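Local coordinates for protein threonine--tRNA ligase catalytic subunit (PDB 3A32) that probably attaches threonine to tRNA(Thr) in two steps, activating the amino acid with ATP, and is likely unable itself to remove mischarged serine, at residues Met95-Phe98 against His103-Ala106; Tyr69-Pro74 against Ile116-Asn121; Lys411-Arg416 against Glu440-Val445; Val415-Leu420 against Arg426-Ala431. All blocks are in the same frame, centred on the assembly; numbering follows the deposited sequence.

Contact 1 of 4, residues Met95-Phe98 against His103-Ala106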
loop_
_atom_site.group_PDB
_atom_site.type_symbol
_atom_site.label_atom_id
_atom_site.label_comp_id
_atom_site.label_asym_id
_atom_site.label_seq_id
_atom_site.Cartn_x
_atom_site.Cartn_y
_atom_site.Cartn_z
ATOM N N MET A 95 20.541 -0.546 -15.026
ATOM C CA MET A 95 20.186 0.258 -13.851
ATOM C C MET A 95 20.118 1.747 -14.158
ATOM O O MET A 95 20.881 2.237 -14.984
ATOM C CB MET A 95 21.141 -0.012 -12.670
ATOM C CG MET A 95 21.153 -1.466 -12.183
ATOM S SD MET A 95 22.437 -1.837 -10.927
ATOM C CE MET A 95 21.920 -0.754 -9.627
ATOM N N TYR A 96 19.197 2.457 -13.501
ATOM C CA TYR A 96 19.164 3.905 -13.567
ATOM C C TYR A 96 20.069 4.480 -12.456
ATOM O O TYR A 96 19.812 4.284 -11.254
ATOM C CB TYR A 96 17.721 4.421 -13.456
ATOM C CG TYR A 96 16.811 3.904 -14.560
ATOM C CD1 TYR A 96 17.148 4.087 -15.920
ATOM C CD2 TYR A 96 15.596 3.286 -14.256
ATOM C CE1 TYR A 96 16.287 3.644 -16.942
ATOM C CE2 TYR A 96 14.746 2.859 -15.243
ATOM C CZ TYR A 96 15.092 3.026 -16.586
ATOM O OH TYR A 96 14.235 2.576 -17.577
ATOM N N LEU A 97 21.142 5.146 -12.863
ATOM C CA LEU A 97 22.175 5.577 -11.902
ATOM C C LEU A 97 22.216 7.086 -11.779
ATOM O O LEU A 97 21.960 7.808 -12.757
ATOM C CB LEU A 97 23.551 5.061 -12.282
ATOM C CG LEU A 97 23.652 3.525 -12.289
ATOM C CD1 LEU A 97 25.060 3.110 -12.737
ATOM C CD2 LEU A 97 23.323 2.960 -10.933
ATOM N N PHE A 98 22.534 7.560 -10.588
ATOM C CA PHE A 98 22.622 8.996 -10.380
ATOM C C PHE A 98 23.599 9.282 -9.235
ATOM O O PHE A 98 24.005 8.388 -8.474
ATOM C CB PHE A 98 21.217 9.635 -10.170
ATOM C CG PHE A 98 20.467 9.102 -8.962
ATOM C CD1 PHE A 98 20.568 9.744 -7.712
ATOM C CD2 PHE A 98 19.653 7.968 -9.068
ATOM C CE1 PHE A 98 19.879 9.265 -6.545
ATOM C CE2 PHE A 98 18.951 7.451 -7.911
ATOM C CZ PHE A 98 19.067 8.101 -6.663
ATOM N N HIS A 103 28.794 10.603 -4.843
ATOM C CA HIS A 103 28.532 9.178 -4.563
ATOM C C HIS A 103 27.420 8.599 -5.443
ATOM O O HIS A 103 26.350 9.153 -5.560
ATOM C CB HIS A 103 28.184 8.935 -3.078
ATOM C CG HIS A 103 29.282 9.285 -2.122
ATOM N ND1 HIS A 103 29.955 8.332 -1.391
ATOM C CD2 HIS A 103 29.792 10.478 -1.740
ATOM C CE1 HIS A 103 30.842 8.922 -0.610
ATOM N NE2 HIS A 103 30.775 10.222 -0.817
ATOM N N GLU A 104 27.692 7.443 -6.016
ATOM C CA GLU A 104 26.805 6.790 -6.970
ATOM C C GLU A 104 25.633 6.039 -6.288
ATOM O O GLU A 104 25.848 5.226 -5.356
ATOM C CB GLU A 104 27.615 5.786 -7.761
ATOM C CG GLU A 104 26.807 5.249 -8.948
ATOM C CD GLU A 104 27.601 4.265 -9.726
ATOM O OE1 GLU A 104 28.087 3.300 -9.114
ATOM O OE2 GLU A 104 27.767 4.474 -10.931
ATOM N N PHE A 105 24.422 6.317 -6.770
ATOM C CA PHE A 105 23.172 5.730 -6.272
ATOM C C PHE A 105 22.453 5.177 -7.456
ATOM O O PHE A 105 22.736 5.583 -8.585
ATOM C CB PHE A 105 22.291 6.797 -5.631
ATOM C CG PHE A 105 22.577 7.026 -4.156
ATOM C CD1 PHE A 105 21.698 6.564 -3.197
ATOM C CD2 PHE A 105 23.773 7.671 -3.742
ATOM C CE1 PHE A 105 21.941 6.779 -1.799
ATOM C CE2 PHE A 105 24.058 7.871 -2.376
ATOM C CZ PHE A 105 23.124 7.449 -1.394
ATOM N N ALA A 106 21.519 4.273 -7.195
ATOM C CA ALA A 106 20.693 3.666 -8.195
ATOM C C ALA A 106 19.241 3.674 -7.714
ATOM O O ALA A 106 18.972 3.557 -6.514
ATOM C CB ALA A 106 21.132 2.213 -8.416
#

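Contact 2 of 4, residues Tyr69-Pro74 against Ile116-Asn121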
loop_
_atom_site.group_PDB
_atom_site.type_symbol
_atom_site.label_atom_id
_atom_site.label_comp_id
_atom_site.label_asym_id
_atom_site.label_seq_id
_atom_site.Cartn_x
_atom_site.Cartn_y
_atom_site.Cartn_z
ATOM N N TYR A 69 7.004 -12.254 6.800
ATOM C CA TYR A 69 7.050 -10.920 7.320
ATOM C C TYR A 69 6.859 -9.970 6.160
ATOM O O TYR A 69 7.542 -10.094 5.152
ATOM C CB TYR A 69 8.397 -10.692 7.892
ATOM C CG TYR A 69 8.790 -11.644 8.966
ATOM C CD1 TYR A 69 8.075 -11.712 10.169
ATOM C CD2 TYR A 69 9.956 -12.435 8.831
ATOM C CE1 TYR A 69 8.471 -12.590 11.180
ATOM C CE2 TYR A 69 10.355 -13.292 9.836
ATOM C CZ TYR A 69 9.619 -13.357 10.999
ATOM O OH TYR A 69 10.024 -14.188 11.991
ATOM N N VAL A 70 5.933 -9.024 6.298
ATOM C CA VAL A 70 5.781 -8.018 5.255
ATOM C C VAL A 70 6.649 -6.822 5.492
ATOM O O VAL A 70 6.793 -6.365 6.637
ATOM C CB VAL A 70 4.311 -7.650 4.959
ATOM C CG1 VAL A 70 3.524 -8.995 4.653
ATOM C CG2 VAL A 70 3.699 -6.846 6.065
ATOM N N VAL A 71 7.277 -6.354 4.420
ATOM C CA VAL A 71 8.197 -5.273 4.516
ATOM C C VAL A 71 8.031 -4.309 3.350
ATOM O O VAL A 71 7.342 -4.582 2.347
ATOM C CB VAL A 71 9.683 -5.751 4.659
ATOM C CG1 VAL A 71 9.827 -6.696 5.870
ATOM C CG2 VAL A 71 10.195 -6.378 3.369
ATOM N N GLU A 72 8.606 -3.147 3.532
ATOM C CA GLU A 72 8.715 -2.160 2.456
ATOM C C GLU A 72 10.164 -1.655 2.541
ATOM O O GLU A 72 10.644 -1.288 3.643
ATOM C CB GLU A 72 7.671 -1.048 2.613
ATOM C CG GLU A 72 7.941 0.175 1.711
ATOM C CD GLU A 72 6.752 1.177 1.582
ATOM O OE1 GLU A 72 5.711 0.957 2.241
ATOM O OE2 GLU A 72 6.864 2.170 0.762
ATOM N N THR A 73 10.880 -1.717 1.414
ATOM C CA THR A 73 12.307 -1.338 1.420
ATOM C C THR A 73 12.501 -0.103 0.535
ATOM O O THR A 73 11.655 0.171 -0.324
ATOM C CB THR A 73 13.271 -2.552 1.060
ATOM O OG1 THR A 73 13.005 -3.047 -0.268
ATOM C CG2 THR A 73 13.156 -3.720 2.100
ATOM N N PRO A 74 13.602 0.653 0.736
ATOM C CA PRO A 74 13.744 1.885 -0.027
ATOM C C PRO A 74 13.757 1.751 -1.523
ATOM O O PRO A 74 14.110 0.698 -2.085
ATOM C CB PRO A 74 15.074 2.443 0.445
ATOM C CG PRO A 74 15.223 1.868 1.829
ATOM C CD PRO A 74 14.711 0.474 1.674
ATOM N N ILE A 116 17.811 -9.101 2.250
ATOM C CA ILE A 116 18.960 -9.726 2.937
ATOM C C ILE A 116 19.557 -8.864 4.041
ATOM O O ILE A 116 19.906 -9.388 5.074
ATOM C CB ILE A 116 20.076 -10.166 1.977
ATOM C CG1 ILE A 116 19.543 -11.233 1.039
ATOM C CG2 ILE A 116 21.323 -10.705 2.772
ATOM C CD1 ILE A 116 20.365 -11.262 -0.213
ATOM N N LEU A 117 19.672 -7.556 3.830
ATOM C CA LEU A 117 20.085 -6.677 4.907
ATOM C C LEU A 117 19.128 -6.771 6.118
ATOM O O LEU A 117 19.566 -6.723 7.287
ATOM C CB LEU A 117 20.236 -5.217 4.418
ATOM C CG LEU A 117 21.414 -4.803 3.490
ATOM C CD1 LEU A 117 21.337 -3.305 3.175
ATOM C CD2 LEU A 117 22.838 -5.124 4.072
ATOM N N LEU A 118 17.826 -6.882 5.852
ATOM C CA LEU A 118 16.824 -6.999 6.921
ATOM C C LEU A 118 16.975 -8.309 7.673
ATOM O O LEU A 118 16.826 -8.344 8.860
ATOM C CB LEU A 118 15.368 -6.908 6.372
ATOM C CG LEU A 118 14.915 -5.532 5.813
ATOM C CD1 LEU A 118 13.448 -5.491 5.396
ATOM C CD2 LEU A 118 15.207 -4.431 6.818
ATOM N N PHE A 119 17.183 -9.399 6.962
ATOM C CA PHE A 119 17.639 -10.635 7.598
ATOM C C PHE A 119 18.909 -10.406 8.465
ATOM O O PHE A 119 18.938 -10.759 9.632
ATOM C CB PHE A 119 17.921 -11.710 6.556
ATOM C CG PHE A 119 18.558 -12.971 7.135
ATOM C CD1 PHE A 119 17.797 -13.873 7.880
ATOM C CD2 PHE A 119 19.911 -13.265 6.900
ATOM C CE1 PHE A 119 18.375 -15.065 8.412
ATOM C CE2 PHE A 119 20.508 -14.445 7.432
ATOM C CZ PHE A 119 19.721 -15.347 8.194
ATOM N N LEU A 120 19.933 -9.789 7.884
ATOM C CA LEU A 120 21.177 -9.557 8.601
ATOM C C LEU A 120 20.977 -8.718 9.832
ATOM O O LEU A 120 21.593 -8.997 10.851
ATOM C CB LEU A 120 22.272 -8.977 7.698
ATOM C CG LEU A 120 22.819 -9.977 6.671
ATOM C CD1 LEU A 120 23.752 -9.305 5.679
ATOM C CD2 LEU A 120 23.485 -11.265 7.347
ATOM N N ASN A 121 20.133 -7.697 9.757
ATOM C CA ASN A 121 19.892 -6.858 10.947
ATOM C C ASN A 121 19.234 -7.655 12.099
ATOM O O ASN A 121 19.594 -7.460 13.241
ATOM C CB ASN A 121 19.069 -5.599 10.605
ATOM C CG ASN A 121 18.738 -4.778 11.832
ATOM O OD1 ASN A 121 19.634 -4.238 12.504
ATOM N ND2 ASN A 121 17.444 -4.674 12.140
#

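Contact 3 of 4, residues Lys411-Arg416 against Glu440-Val445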
loop_
_atom_site.group_PDB
_atom_site.type_symbol
_atom_site.label_atom_id
_atom_site.label_comp_id
_atom_site.label_asym_id
_atom_site.label_seq_id
_atom_site.Cartn_x
_atom_site.Cartn_y
_atom_site.Cartn_z
ATOM N N LYS A 411 -41.096 -4.744 -6.255
ATOM C CA LYS A 411 -40.195 -4.813 -5.077
ATOM C C LYS A 411 -39.176 -5.917 -5.222
ATOM O O LYS A 411 -38.868 -6.631 -4.269
ATOM C CB LYS A 411 -40.969 -4.939 -3.749
ATOM C CG LYS A 411 -41.829 -3.696 -3.422
ATOM C CD LYS A 411 -41.121 -2.583 -2.624
ATOM C CE LYS A 411 -41.950 -1.279 -2.656
ATOM N NZ LYS A 411 -43.408 -1.398 -2.114
ATOM N N VAL A 412 -38.649 -6.043 -6.428
ATOM C CA VAL A 412 -37.635 -7.043 -6.744
ATOM C C VAL A 412 -36.632 -6.353 -7.659
ATOM O O VAL A 412 -37.029 -5.795 -8.718
ATOM C CB VAL A 412 -38.253 -8.290 -7.462
ATOM C CG1 VAL A 412 -37.147 -9.293 -7.891
ATOM C CG2 VAL A 412 -39.263 -8.965 -6.528
ATOM N N LEU A 413 -35.353 -6.327 -7.255
ATOM C CA LEU A 413 -34.334 -5.701 -8.107
ATOM C C LEU A 413 -33.906 -6.675 -9.192
ATOM O O LEU A 413 -33.936 -7.860 -8.967
ATOM C CB LEU A 413 -33.119 -5.294 -7.287
ATOM C CG LEU A 413 -33.360 -4.257 -6.180
ATOM C CD1 LEU A 413 -32.139 -4.204 -5.286
ATOM C CD2 LEU A 413 -33.725 -2.853 -6.751
ATOM N N ASP A 414 -33.523 -6.170 -10.345
ATOM C CA ASP A 414 -32.942 -6.970 -11.430
ATOM C C ASP A 414 -31.416 -6.759 -11.387
ATOM O O ASP A 414 -30.904 -5.683 -11.759
ATOM C CB ASP A 414 -33.534 -6.534 -12.771
ATOM C CG ASP A 414 -32.853 -7.150 -13.963
ATOM O OD1 ASP A 414 -31.850 -7.851 -13.835
ATOM O OD2 ASP A 414 -33.339 -6.926 -15.093
ATOM N N VAL A 415 -30.709 -7.789 -10.908
ATOM C CA VAL A 415 -29.314 -7.668 -10.546
ATOM C C VAL A 415 -28.516 -8.686 -11.344
ATOM O O VAL A 415 -28.796 -9.882 -11.278
ATOM C CB VAL A 415 -29.099 -7.897 -9.026
ATOM C CG1 VAL A 415 -27.626 -7.885 -8.647
ATOM C CG2 VAL A 415 -29.822 -6.870 -8.232
ATOM N N ARG A 416 -27.522 -8.197 -12.081
ATOM C CA ARG A 416 -26.772 -8.973 -13.049
ATOM C C ARG A 416 -25.286 -8.953 -12.721
ATOM O O ARG A 416 -24.562 -7.981 -12.954
ATOM C CB ARG A 416 -27.045 -8.460 -14.474
ATOM C CG ARG A 416 -28.528 -8.165 -14.638
ATOM C CD ARG A 416 -28.949 -8.238 -16.040
ATOM N NE ARG A 416 -30.391 -8.102 -16.170
ATOM C CZ ARG A 416 -31.015 -8.057 -17.340
ATOM N NH1 ARG A 416 -30.321 -8.136 -18.480
ATOM N NH2 ARG A 416 -32.334 -7.970 -17.366
ATOM N N GLU A 440 -28.795 -3.778 2.016
ATOM C CA GLU A 440 -28.296 -4.886 2.815
ATOM C C GLU A 440 -28.156 -6.116 1.963
ATOM O O GLU A 440 -27.119 -6.778 1.991
ATOM C CB GLU A 440 -29.192 -5.161 4.033
ATOM C CG GLU A 440 -29.208 -4.027 5.043
ATOM C CD GLU A 440 -27.809 -3.771 5.693
ATOM O OE1 GLU A 440 -27.231 -4.732 6.269
ATOM O OE2 GLU A 440 -27.325 -2.606 5.653
ATOM N N ASN A 441 -29.189 -6.375 1.172
ATOM C CA ASN A 441 -29.264 -7.521 0.283
ATOM C C ASN A 441 -28.233 -7.477 -0.856
ATOM O O ASN A 441 -27.704 -8.527 -1.241
ATOM C CB ASN A 441 -30.691 -7.623 -0.310
ATOM C CG ASN A 441 -31.732 -8.002 0.739
ATOM O OD1 ASN A 441 -31.378 -8.386 1.850
ATOM N ND2 ASN A 441 -33.016 -7.907 0.386
ATOM N N LEU A 442 -27.983 -6.288 -1.413
ATOM C CA LEU A 442 -26.935 -6.126 -2.409
ATOM C C LEU A 442 -25.580 -6.325 -1.754
ATOM O O LEU A 442 -24.685 -6.984 -2.338
ATOM C CB LEU A 442 -27.014 -4.760 -3.104
ATOM C CG LEU A 442 -28.237 -4.628 -4.025
ATOM C CD1 LEU A 442 -28.493 -3.244 -4.409
ATOM C CD2 LEU A 442 -28.076 -5.470 -5.293
ATOM N N ALA A 443 -25.416 -5.798 -0.533
ATOM C CA ALA A 443 -24.153 -6.021 0.195
ATOM C C ALA A 443 -23.923 -7.497 0.491
ATOM O O ALA A 443 -22.773 -7.968 0.417
ATOM C CB ALA A 443 -24.061 -5.174 1.464
ATOM N N ALA A 444 -25.004 -8.248 0.764
ATOM C CA ALA A 444 -24.880 -9.724 0.918
ATOM C C ALA A 444 -24.381 -10.446 -0.341
ATOM O O ALA A 444 -23.606 -11.407 -0.243
ATOM C CB ALA A 444 -26.254 -10.363 1.389
ATOM N N VAL A 445 -24.870 -10.038 -1.509
ATOM C CA VAL A 445 -24.407 -10.588 -2.776
ATOM C C VAL A 445 -22.902 -10.295 -2.939
ATOM O O VAL A 445 -22.135 -11.175 -3.357
ATOM C CB VAL A 445 -25.206 -9.993 -3.959
ATOM C CG1 VAL A 445 -24.453 -10.140 -5.270
ATOM C CG2 VAL A 445 -26.640 -10.616 -4.051
#

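Contact 4 of 4, residues Val415-Leu420 against Arg426-Ala431. With SO4 (sulfate ion), chain D.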
loop_
_atom_site.group_PDB
_atom_site.type_symbol
_atom_site.label_atom_id
_atom_site.label_comp_id
_atom_site.label_asym_id
_atom_site.label_seq_id
_atom_site.Cartn_x
_atom_site.Cartn_y
_atom_site.Cartn_z
ATOM N N VAL A 415 -30.709 -7.789 -10.908
ATOM C CA VAL A 415 -29.314 -7.668 -10.546
ATOM C C VAL A 415 -28.516 -8.686 -11.344
ATOM O O VAL A 415 -28.796 -9.882 -11.278
ATOM C CB VAL A 415 -29.099 -7.897 -9.026
ATOM C CG1 VAL A 415 -27.626 -7.885 -8.647
ATOM C CG2 VAL A 415 -29.822 -6.870 -8.232
ATOM N N ARG A 416 -27.522 -8.197 -12.081
ATOM C CA ARG A 416 -26.772 -8.973 -13.049
ATOM C C ARG A 416 -25.286 -8.953 -12.721
ATOM O O ARG A 416 -24.562 -7.981 -12.954
ATOM C CB ARG A 416 -27.045 -8.460 -14.474
ATOM C CG ARG A 416 -28.528 -8.165 -14.638
ATOM C CD ARG A 416 -28.949 -8.238 -16.040
ATOM N NE ARG A 416 -30.391 -8.102 -16.170
ATOM C CZ ARG A 416 -31.015 -8.057 -17.340
ATOM N NH1 ARG A 416 -30.321 -8.136 -18.480
ATOM N NH2 ARG A 416 -32.334 -7.970 -17.366
ATOM N N VAL A 417 -24.857 -10.065 -12.162
ATOM C CA VAL A 417 -23.477 -10.326 -11.799
ATOM C C VAL A 417 -22.783 -10.905 -13.042
ATOM O O VAL A 417 -23.386 -11.602 -13.846
ATOM C CB VAL A 417 -23.485 -11.297 -10.567
ATOM C CG1 VAL A 417 -22.065 -11.725 -10.181
ATOM C CG2 VAL A 417 -24.192 -10.641 -9.341
ATOM N N PHE A 418 -21.540 -10.573 -13.275
ATOM C CA PHE A 418 -20.880 -11.090 -14.452
ATOM C C PHE A 418 -20.152 -12.341 -14.021
ATOM O O PHE A 418 -19.352 -12.318 -13.076
ATOM C CB PHE A 418 -19.895 -10.085 -15.065
ATOM C CG PHE A 418 -19.323 -10.583 -16.327
ATOM C CD1 PHE A 418 -20.024 -10.388 -17.567
ATOM C CD2 PHE A 418 -18.147 -11.371 -16.303
ATOM C CE1 PHE A 418 -19.533 -10.938 -18.778
ATOM C CE2 PHE A 418 -17.643 -11.943 -17.504
ATOM C CZ PHE A 418 -18.318 -11.711 -18.753
ATOM N N ASP A 419 -20.415 -13.427 -14.714
ATOM C CA ASP A 419 -19.876 -14.739 -14.375
ATOM C C ASP A 419 -18.582 -14.986 -15.130
ATOM O O ASP A 419 -18.594 -15.126 -16.344
ATOM C CB ASP A 419 -20.870 -15.808 -14.798
ATOM C CG ASP A 419 -20.666 -17.089 -14.047
ATOM O OD1 ASP A 419 -20.816 -17.023 -12.793
ATOM O OD2 ASP A 419 -20.341 -18.132 -14.679
ATOM N N LEU A 420 -17.470 -15.028 -14.411
ATOM C CA LEU A 420 -16.150 -15.047 -15.079
ATOM C C LEU A 420 -15.876 -16.335 -15.835
ATOM O O LEU A 420 -15.234 -16.291 -16.864
ATOM C CB LEU A 420 -15.010 -14.727 -14.117
ATOM C CG LEU A 420 -15.057 -13.358 -13.429
ATOM C CD1 LEU A 420 -13.947 -13.312 -12.377
ATOM C CD2 LEU A 420 -14.974 -12.175 -14.459
ATOM N N ARG A 426 -25.240 -12.896 -15.291
ATOM C CA ARG A 426 -26.197 -13.811 -14.742
ATOM C C ARG A 426 -27.177 -13.038 -13.882
ATOM O O ARG A 426 -26.773 -12.368 -12.940
ATOM C CB ARG A 426 -25.492 -14.910 -13.944
ATOM C CG ARG A 426 -26.429 -15.975 -13.408
ATOM C CD ARG A 426 -25.645 -17.182 -12.807
ATOM N NE ARG A 426 -25.091 -16.824 -11.512
ATOM C CZ ARG A 426 -25.786 -16.808 -10.370
ATOM N NH1 ARG A 426 -27.088 -17.156 -10.341
ATOM N NH2 ARG A 426 -25.161 -16.441 -9.249
ATOM N N ARG A 427 -28.468 -13.173 -14.211
ATOM C CA ARG A 427 -29.551 -12.457 -13.555
ATOM C C ARG A 427 -29.939 -13.028 -12.235
ATOM O O ARG A 427 -30.119 -14.238 -12.088
ATOM C CB ARG A 427 -30.776 -12.400 -14.483
ATOM C CG ARG A 427 -31.804 -11.408 -14.062
ATOM C CD ARG A 427 -32.825 -11.147 -15.120
ATOM N NE ARG A 427 -34.011 -10.618 -14.459
ATOM C CZ ARG A 427 -35.154 -10.281 -15.062
ATOM N NH1 ARG A 427 -35.320 -10.433 -16.366
ATOM N NH2 ARG A 427 -36.157 -9.829 -14.333
ATOM N N LEU A 428 -30.065 -12.152 -11.240
ATOM C CA LEU A 428 -30.590 -12.543 -9.923
ATOM C C LEU A 428 -31.787 -11.680 -9.652
ATOM O O LEU A 428 -31.866 -10.554 -10.114
ATOM C CB LEU A 428 -29.588 -12.317 -8.778
ATOM C CG LEU A 428 -28.129 -12.726 -8.917
ATOM C CD1 LEU A 428 -27.348 -12.128 -7.746
ATOM C CD2 LEU A 428 -27.947 -14.249 -8.989
ATOM N N ALA A 429 -32.712 -12.207 -8.878
ATOM C CA ALA A 429 -33.922 -11.469 -8.484
ATOM C C ALA A 429 -33.783 -11.187 -6.987
ATOM O O ALA A 429 -33.842 -12.098 -6.174
ATOM C CB ALA A 429 -35.140 -12.301 -8.749
ATOM N N ILE A 430 -33.532 -9.930 -6.644
ATOM C CA ILE A 430 -33.271 -9.533 -5.270
ATOM C C ILE A 430 -34.474 -8.776 -4.680
ATOM O O ILE A 430 -34.700 -7.599 -5.008
ATOM C CB ILE A 430 -31.953 -8.665 -5.127
ATOM C CG1 ILE A 430 -30.695 -9.404 -5.612
ATOM C CG2 ILE A 430 -31.749 -8.301 -3.692
ATOM C CD1 ILE A 430 -30.447 -10.738 -5.007
ATOM N N ALA A 431 -35.237 -9.442 -3.813
ATOM C CA ALA A 431 -36.425 -8.820 -3.204
ATOM C C ALA A 431 -35.961 -7.782 -2.184
ATOM O O ALA A 431 -34.884 -7.907 -1.592
ATOM C CB ALA A 431 -37.366 -9.880 -2.545
HETATM S S SO4 D . -38.866 -9.172 -16.560
HETATM O O1 SO4 D . -39.879 -8.532 -17.392
HETATM O O2 SO4 D . -39.493 -10.342 -15.924
HETATM O O3 SO4 D . -37.739 -9.549 -17.407
HETATM O O4 SO4 D . -38.329 -8.192 -15.615
#

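Contact 1 of 4, residues Met95-Phe98 against His103-Ala106
Phe98 and Phe105 face each other as an antiparallel hydrogen-bonded pair, and with them strands 96-100 and 103-107 close a beta hairpin of the class II catalytic core. Two backbone bonds carry the pairing. Phe98 N donates a hydrogen bond to Phe105 O at 2.8 Å, tilted 29° from the carbonyl plane, whereas Phe105 N meets Phe98 O at 2.7 Å almost in line with the carbonyl bond. At the next, non-hydrogen-bonded pair, Leu97 with Ala106, Ala106 CA approaches Tyr96 O to 3.2 Å in a CA-H...O contact.

The aromatic contribution is a CH-pi contact rather than a ring stack: Phe105 CB lies over one face of the Phe98 ring, 3.8 Å from its centroid and toward the rim. With chi1 at 61°, Phe98 CG sits between the backbone N and the carbonyl carbon, which swings the ring across the neighbouring strand.

Apolar contacts occupy the face that bears Leu97 and Ala106. Ala106 CB is pressed by Met95 CE at 3.3 Å and by Leu97 CD2 at 3.4 Å, both tight for carbon pairs. The other Leu97 branch, CD1, rests against Glu104 OE2 at 3.5 Å; that oxygen forms a salt bridge to Arg92, and OE1 is hydrogen-bonded to Thr79.

The aromatic side chains Tyr96 and Phe98 meet Phe98 and Tyr96 of the second subunit. The Phe98-Phe105 pair uses its amides and carbonyls across the hairpin, while Glu104 and Ala106 bond outward through their backbones to Thr79 and Ala77, which implies a middle strand tied on both edges.

Contact 2 of 4, residues Tyr69-Pro74 against Ile116-Asn121
In the catalytic core, the segment 69-74 leaves an outer strand of the large mixed sheet and runs past helix 112-126, whose Leu118 reaches both Val71 and Thr73. One methyl group does nearly all the touching. Leu118 CD1 is 3.8 Å from Val71 CB, reaching that side chain tip to tip, and the same methyl lies 3.8 Å from Thr73 CG2, this time at a slant. The alternation of side chains along an extended backbone explains the pairing: Val71 and Thr73 turn toward the helix, while Glu72 between them points away and forms salt bridges to Arg52 and Arg141 of the second subunit.

Thr73 is split between two environments. Its chi1 of 62° sets OG1 between the backbone N and the carbonyl carbon, where Glu138 binds it, and leaves CG2 to meet Leu118. No hydrogen bond crosses between the segments, so dispersion and burial hold them together. Phe44 of the second subunit also packs on Leu118.

The zinc ion held by Cys112, His166 and His310 is about 10 Å from the Thr73 side chain. Helix 48-65 followed by an extended segment ending in Pro74 at the second subunit is consistent with class II motif 1, against which Leu118 packs.

Contact 3 of 4, residues Lys411-Arg416 against Glu440-Val445
Leu442 meets Leu413 and Val415 where helix 435-457 lies against strand 412-419, a helix-on-sheet contact in the mixed alpha/beta anticodon-binding domain. At the start of the helical segment, Glu440 forms a salt bridge with Lys370, and Asn441 sends ND2 in a weak hydrogen bond to Ala431 O, at the end of the neighbouring strand.

Leu442 makes the apolar contact itself. Its chi1 of -70° keeps CG beside the backbone N and anti to the carbonyl carbon, from where the isobutyl end reaches the strand with its two methyls divided between two partners. CD1 approaches Leu413 CD1 at 3.9 Å, the two leucine side chains crossing at about a right angle. CD2 goes to the valine and lies 3.7 Å from Val415 CG2, with CG1 of the same residue farther off. Because Leu413 and Val415 are two apart on the strand, both side chains turn toward the helix and meet the leucine. Val401, Ile363 and Leu367 surround Leu442 further, so that the whole group is buried without a polar partner.

A turn later, Val445 also points at the sheet, where Ile430 of strand 424-431 receives it.

On the other side of strand 412-419 the chemistry is ionic. Arg416 grips Asp414 side-on with two nitrogens, which holds the guanidinium in place: NE reaches OD1 at 2.8 Å, nearly straight at 177°, and NH2 reaches OD2 at 2.7 Å through the syn lone pair of that oxygen.

Contact 4 of 4, residues Val415-Leu420 against Arg426-Ala431
A beta hairpin of the anticodon-binding domain, strands 412-419 and 424-431, forms the edge of its mixed sheet, and four backbone bonds tie its arms. Val415 pairs with Leu428 and Val417 with Arg426. The bonds are unequal: Leu428 N reaches Val415 O at 2.6 Å and Arg426 N reaches Val417 O at 2.7 Å, whereas the return bonds, from Val415 N to Leu428 O and from Val417 N to Arg426 O, are each 3.1 Å.

On the face bearing Val415, Val417 and Leu428, branched side chains touch at an angle. Val417 CG2 lies 3.8 Å from Leu428 CD1, and Val415 CG2 lies 3.7 Å from Ile430 CG1.

The opposite face carries two arginines. Arg416 and Arg427 form a non-hydrogen-bonded pair whose guanidinium planes are only 17° apart, with Arg416 NH2 near Arg427 CD. Arg427 is extended from CG to NE, and its guanidinium holds a sulfate ion at its edge: NH1 gives a 2.8 Å bond to O3, NH2 a 3.0 Å bond to O4. Lys406 binds the same anion, probably acquired from the crystallisation liquor. Asp414, with Arg416, and the sulfate, with Arg427, probably balance the neighbouring charges.

Strand 424-431 is outermost in the sheet. Helix 435-457 covers the valine face, with Leu449 on Val417, while strand 399-403 flanks strand 412-419 on its other edge.

From the N terminus, contact 2 opens first, at 69-74, and closes only when helix 112-126 returns at 116-121; within that loop contact 1 completes its short hairpin, and strand 103-107 then leads on to the helix. Both adjoin the second subunit, at the dimer interface. Far along the chain, in series with these, contacts 3 and 4 start from one shared strand, 412-419. Contact 4 turns back on it at once through strand 424-431, and contact 3 closes afterwards with helix 435-457, fastening sheet to helix. The centres of contacts 2 and 4 are about 45 Å apart, on opposite sides of the chain's centre.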